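Local structure of Cif (Cell cycle inhibiting factor) (Escherichia coli, 3EFY) at residues V70-P73 and C79-A82; A16-F21 and S54-V59. The protein deamidates a glutamine side chain of host NEDD8 through the C-terminal part present here, shutting down cullin-RING ubiquitin ligases and blocking the host cell cycle. All coordinates share one frame; numbering follows the deposited sequence.

Interaction 1. Residues V70-P73 and C79-A82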
loop_
_atom_site.group_PDB
_atom_site.type_symbol
_atom_site.label_atom_id
_atom_site.label_comp_id
_atom_site.label_asym_id
_atom_site.label_seq_id
_atom_site.Cartn_x
_atom_site.Cartn_y
_atom_site.Cartn_z
ATOM N N VAL A 70 17.163 -4.265 0.534
ATOM C CA VAL A 70 17.937 -5.295 -0.168
ATOM C C VAL A 70 17.005 -6.490 -0.341
ATOM O O VAL A 70 16.421 -6.990 0.638
ATOM C CB VAL A 70 19.151 -5.667 0.584
ATOM C CG1 VAL A 70 19.931 -6.793 -0.179
ATOM C CG2 VAL A 70 20.067 -4.457 0.780
ATOM N N ASP A 71 16.799 -6.847 -1.607
ATOM C CA ASP A 71 15.890 -7.935 -2.023
ATOM C C ASP A 71 16.841 -9.121 -2.300
ATOM O O ASP A 71 17.750 -9.006 -3.161
ATOM C CB ASP A 71 15.100 -7.465 -3.237
ATOM C CG ASP A 71 14.206 -8.539 -3.873
ATOM O OD1 ASP A 71 14.206 -9.693 -3.390
ATOM O OD2 ASP A 71 13.484 -8.208 -4.850
ATOM N N ILE A 72 16.595 -10.248 -1.604
ATOM C CA ILE A 72 17.380 -11.458 -1.708
ATOM C C ILE A 72 16.504 -12.594 -2.283
ATOM O O ILE A 72 15.838 -13.288 -1.539
ATOM C CB ILE A 72 18.009 -11.866 -0.381
ATOM C CG1 ILE A 72 18.813 -10.718 0.257
ATOM C CG2 ILE A 72 18.940 -13.100 -0.567
ATOM C CD1 ILE A 72 19.074 -10.914 1.720
ATOM N N PRO A 73 16.509 -12.768 -3.612
ATOM C CA PRO A 73 15.683 -13.851 -4.157
ATOM C C PRO A 73 16.191 -15.238 -3.754
ATOM O O PRO A 73 17.293 -15.387 -3.222
ATOM C CB PRO A 73 15.824 -13.673 -5.661
ATOM C CG PRO A 73 16.108 -12.182 -5.820
ATOM C CD PRO A 73 17.014 -11.892 -4.700
ATOM N N CYS A 79 28.031 -16.658 -3.635
ATOM C CA CYS A 79 27.816 -15.484 -4.508
ATOM C C CYS A 79 26.325 -15.252 -4.807
ATOM O O CYS A 79 25.910 -14.995 -5.961
ATOM C CB CYS A 79 28.630 -15.584 -5.803
ATOM S SG CYS A 79 30.449 -15.660 -5.484
ATOM N N ARG A 80 25.530 -15.304 -3.743
ATOM C CA ARG A 80 24.107 -15.111 -3.854
ATOM C C ARG A 80 23.777 -13.714 -4.382
ATOM O O ARG A 80 24.316 -12.746 -3.858
ATOM C CB ARG A 80 23.455 -15.274 -2.499
ATOM C CG ARG A 80 21.969 -15.439 -2.606
ATOM C CD ARG A 80 21.354 -16.090 -1.410
ATOM N NE ARG A 80 19.912 -16.223 -1.508
ATOM C CZ ARG A 80 19.145 -16.937 -0.659
ATOM N NH1 ARG A 80 19.695 -17.594 0.351
ATOM N NH2 ARG A 80 17.857 -16.976 -0.816
ATOM N N PRO A 81 22.921 -13.614 -5.401
ATOM C CA PRO A 81 22.555 -12.272 -5.901
ATOM C C PRO A 81 21.561 -11.530 -4.994
ATOM O O PRO A 81 20.847 -12.122 -4.187
ATOM C CB PRO A 81 21.908 -12.538 -7.253
ATOM C CG PRO A 81 22.038 -14.020 -7.488
ATOM C CD PRO A 81 22.453 -14.697 -6.276
ATOM N N ALA A 82 21.550 -10.207 -5.136
ATOM C CA ALA A 82 20.558 -9.386 -4.446
ATOM C C ALA A 82 20.257 -8.171 -5.322
ATOM O O ALA A 82 20.998 -7.894 -6.269
ATOM C CB ALA A 82 21.113 -8.963 -3.099
HETATM O O HOH W 1 19.513 -14.456 -4.516
#
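Ile-72 and Pro-73 meet Arg-80 and Ala-82 at the mouth of an antiparallel beta hairpin, where strands 66-72 and 81-85 open into their connecting loop, within the papain-like (clan CA) fold of Cif. An arginine side chain and a water join the two segments here, with no direct backbone hydrogen bond between them; strand pairing by backbone resumes just beyond, where Asp-71 bonds to Phe-83. The strands are closest at Ile-72 and Ala-82, whose CA atoms are 4.7 Å apart; on the residue before Ile-72, Asp-71 O receives a C-H...O contact from Ala-82 CA at 3.1 Å. The methyl of Ala-82 also packs on Val-70 CG1 at 3.8 Å. Further out, Arg-80 holds its CG anti to the backbone N (chi1 -165°) and runs extended from CG to NE, which carries the guanidinium to Pro-73 O. Its third nitrogen, NH1, is bonded to Pro-50 O. Ile-72 CG2 lies over one guanidinium face, 3.4 Å from Arg-80 NE, the two side chains crossing at about a right angle. A water at the edge of the guanidinium, in its plane, donates to both Pro-73 O and Pro-81 O. Pro-73 O receives two bonds from Arg-80 as well: NH2 at 2.9 Å, from above the carbonyl plane, and NE at 3.2 Å, nearly in line with the C=O, with the oxygen only 1° out of the guanidinium plane.

Interaction 2. Residues A16-F21 and S54-V59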
loop_
_atom_site.group_PDB
_atom_site.type_symbol
_atom_site.label_atom_id
_atom_site.label_comp_id
_atom_site.label_asym_id
_atom_site.label_seq_id
_atom_site.Cartn_x
_atom_site.Cartn_y
_atom_site.Cartn_z
ATOM N N ALA A 16 7.256 1.810 2.259
ATOM C CA ALA A 16 6.273 1.516 1.260
ATOM C C ALA A 16 6.650 0.267 0.438
ATOM O O ALA A 16 5.791 -0.502 0.059
ATOM C CB ALA A 16 6.082 2.712 0.361
ATOM N N ILE A 17 7.920 0.124 0.152
ATOM C CA ILE A 17 8.437 -1.047 -0.532
ATOM C C ILE A 17 8.248 -2.307 0.316
ATOM O O ILE A 17 7.789 -3.354 -0.202
ATOM C CB ILE A 17 9.890 -0.887 -0.947
ATOM C CG1 ILE A 17 10.058 0.239 -1.966
ATOM C CG2 ILE A 17 10.402 -2.219 -1.550
ATOM C CD1 ILE A 17 11.473 0.662 -2.136
ATOM N N MET A 18 8.494 -2.224 1.629
ATOM C CA MET A 18 8.209 -3.358 2.506
ATOM C C MET A 18 6.730 -3.755 2.430
ATOM O O MET A 18 6.414 -4.950 2.368
ATOM C CB MET A 18 8.617 -3.059 3.952
ATOM C CG MET A 18 10.100 -2.848 4.125
ATOM S SD MET A 18 11.127 -4.283 3.744
ATOM C CE MET A 18 10.908 -5.267 5.258
ATOM N N LYS A 19 5.830 -2.773 2.410
ATOM C CA LYS A 19 4.387 -3.071 2.303
ATOM C C LYS A 19 4.083 -3.797 0.972
ATOM O O LYS A 19 3.290 -4.762 0.933
ATOM C CB LYS A 19 3.545 -1.806 2.407
ATOM C CG LYS A 19 3.625 -1.149 3.783
ATOM C CD LYS A 19 2.700 0.072 3.850
ATOM C CE LYS A 19 2.765 0.783 5.234
ATOM N NZ LYS A 19 2.089 2.152 5.190
ATOM N N LEU A 20 4.716 -3.349 -0.107
ATOM C CA LEU A 20 4.529 -4.006 -1.405
ATOM C C LEU A 20 4.933 -5.456 -1.372
ATOM O O LEU A 20 4.273 -6.318 -1.963
ATOM C CB LEU A 20 5.315 -3.274 -2.527
ATOM C CG LEU A 20 4.649 -1.954 -2.942
ATOM C CD1 LEU A 20 5.574 -1.204 -3.896
ATOM C CD2 LEU A 20 3.279 -2.163 -3.627
ATOM N N PHE A 21 6.050 -5.755 -0.719
ATOM C CA PHE A 21 6.501 -7.152 -0.650
ATOM C C PHE A 21 5.674 -8.026 0.270
ATOM O O PHE A 21 5.535 -9.218 0.015
ATOM C CB PHE A 21 7.957 -7.251 -0.227
ATOM C CG PHE A 21 8.927 -7.064 -1.390
ATOM C CD1 PHE A 21 9.393 -8.131 -2.135
ATOM C CD2 PHE A 21 9.315 -5.803 -1.802
ATOM C CE1 PHE A 21 10.235 -7.942 -3.223
ATOM C CE2 PHE A 21 10.144 -5.631 -2.868
ATOM C CZ PHE A 21 10.612 -6.685 -3.598
ATOM N N SER A 54 12.906 -16.587 -0.486
ATOM C CA SER A 54 13.275 -15.213 -0.804
ATOM C C SER A 54 13.011 -14.294 0.396
ATOM O O SER A 54 12.063 -14.503 1.155
ATOM C CB SER A 54 12.530 -14.745 -2.029
ATOM O OG SER A 54 11.160 -14.971 -1.940
ATOM N N PHE A 55 13.837 -13.261 0.541
ATOM C CA PHE A 55 13.748 -12.374 1.711
ATOM C C PHE A 55 13.926 -10.939 1.297
ATOM O O PHE A 55 14.580 -10.634 0.306
ATOM C CB PHE A 55 14.872 -12.676 2.707
ATOM C CG PHE A 55 14.793 -14.054 3.296
ATOM C CD1 PHE A 55 14.137 -14.255 4.500
ATOM C CD2 PHE A 55 15.382 -15.133 2.645
ATOM C CE1 PHE A 55 14.051 -15.556 5.067
ATOM C CE2 PHE A 55 15.319 -16.415 3.183
ATOM C CZ PHE A 55 14.646 -16.622 4.400
ATOM N N VAL A 56 13.303 -10.071 2.069
ATOM C CA VAL A 56 13.531 -8.625 1.925
ATOM C C VAL A 56 14.100 -8.078 3.228
ATOM O O VAL A 56 13.625 -8.432 4.326
ATOM C CB VAL A 56 12.223 -7.945 1.466
ATOM C CG1 VAL A 56 11.000 -8.140 2.406
ATOM C CG2 VAL A 56 12.487 -6.536 1.188
ATOM N N LEU A 57 15.113 -7.236 3.103
ATOM C CA LEU A 57 15.842 -6.652 4.186
ATOM C C LEU A 57 15.705 -5.142 4.149
ATOM O O LEU A 57 16.133 -4.484 3.155
ATOM C CB LEU A 57 17.310 -7.037 4.094
ATOM C CG LEU A 57 18.284 -6.507 5.106
ATOM C CD1 LEU A 57 18.071 -7.172 6.498
ATOM C CD2 LEU A 57 19.732 -6.790 4.633
ATOM N N ARG A 58 15.107 -4.583 5.219
ATOM C CA ARG A 58 15.057 -3.116 5.352
ATOM C C ARG A 58 16.248 -2.649 6.159
ATOM O O ARG A 58 16.494 -3.155 7.254
ATOM C CB ARG A 58 13.766 -2.651 6.037
ATOM C CG ARG A 58 13.625 -1.133 5.968
ATOM C CD ARG A 58 12.589 -0.678 6.959
ATOM N NE ARG A 58 12.277 0.751 6.848
ATOM C CZ ARG A 58 13.076 1.751 7.221
ATOM N NH1 ARG A 58 14.280 1.520 7.711
ATOM N NH2 ARG A 58 12.663 3.011 7.078
ATOM N N VAL A 59 17.047 -1.742 5.593
ATOM C CA VAL A 59 18.224 -1.223 6.219
ATOM C C VAL A 59 18.064 0.223 6.671
ATOM O O VAL A 59 17.762 1.092 5.867
ATOM C CB VAL A 59 19.444 -1.222 5.246
ATOM C CG1 VAL A 59 20.716 -0.825 5.997
ATOM C CG2 VAL A 59 19.570 -2.635 4.563
#
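Helix segment 16-21 runs almost antiparallel to strand segment 54-59, at 165° between their N-to-C directions, with the axes 9.6 Å apart at closest approach. The CA atoms of Met-18 and Arg-58 come nearest, at 7.4 Å, so side chains must fill the layer between helix and sheet. Met-18 and Phe-21, one turn apart, face Val-56 and Arg-58, which point to the same side of the strand. Met-18 does most of the touching. Its chain is bent at chi2 and chi3, and the bends turn the thioether across the strand, between Val-56 and Arg-58. SD rests 3.7 Å from Val-56 CG2 and 3.9 Å from Arg-58 CB, while CE reaches Val-56 CG1 and Arg-58 CB, each at 4.0 Å. The methionine therefore spans both residues, meeting the arginine at its first carbon and roughly at right angles. Val-56 sets CG1 between its backbone N and carbonyl carbon (chi1 58°), where that methyl meets Met-18 and also Phe-21 CB at 4.1 Å; its other methyl, CG2, lies over one face of the Phe-21 ring. The same ring makes an edge-to-face pair with Tyr-166 of the adjoining strand 159-166, and Ile-69 of strand 66-72 touches both Met-18 and Val-56. Helix 10-22 begins at Cys-10, probably the catalytic cysteine, whose side chain lies about 7 Å from that of Arg-58. Arg-58 is divided in its role: its CB joins the apolar layer, while the extended chain takes NE to Asn-15 OD1. No hydrogen bond links the two segments directly. Cohesion between them is thus apolar, and the polar tie of Arg-58 runs through Asn-15, outside the segment but on the same helix.

From the N terminus, helix 10-22 comes first, and interaction 2 closes a long loop when segment 54-59 returns to 16-21 after 32 intervening residues. The chain then turns into strand 66-72 and, past a five-residue gap, interaction 1 closes the next, much shorter loop at 79-82. The two closures are in series, neither nested nor crossed. They share one sheet, because 54-61 and 66-72 are antiparallel neighbours: Val-70 O and Leu-57 N, like Ile-72 N and Phe-55 O, are 2.8 Å apart, probable hydrogen bonds. Interaction 1 joins 66-72 to its next neighbour, 81-85, within the sheet, whereas interaction 2 joins the sheet to the helix packed on its face.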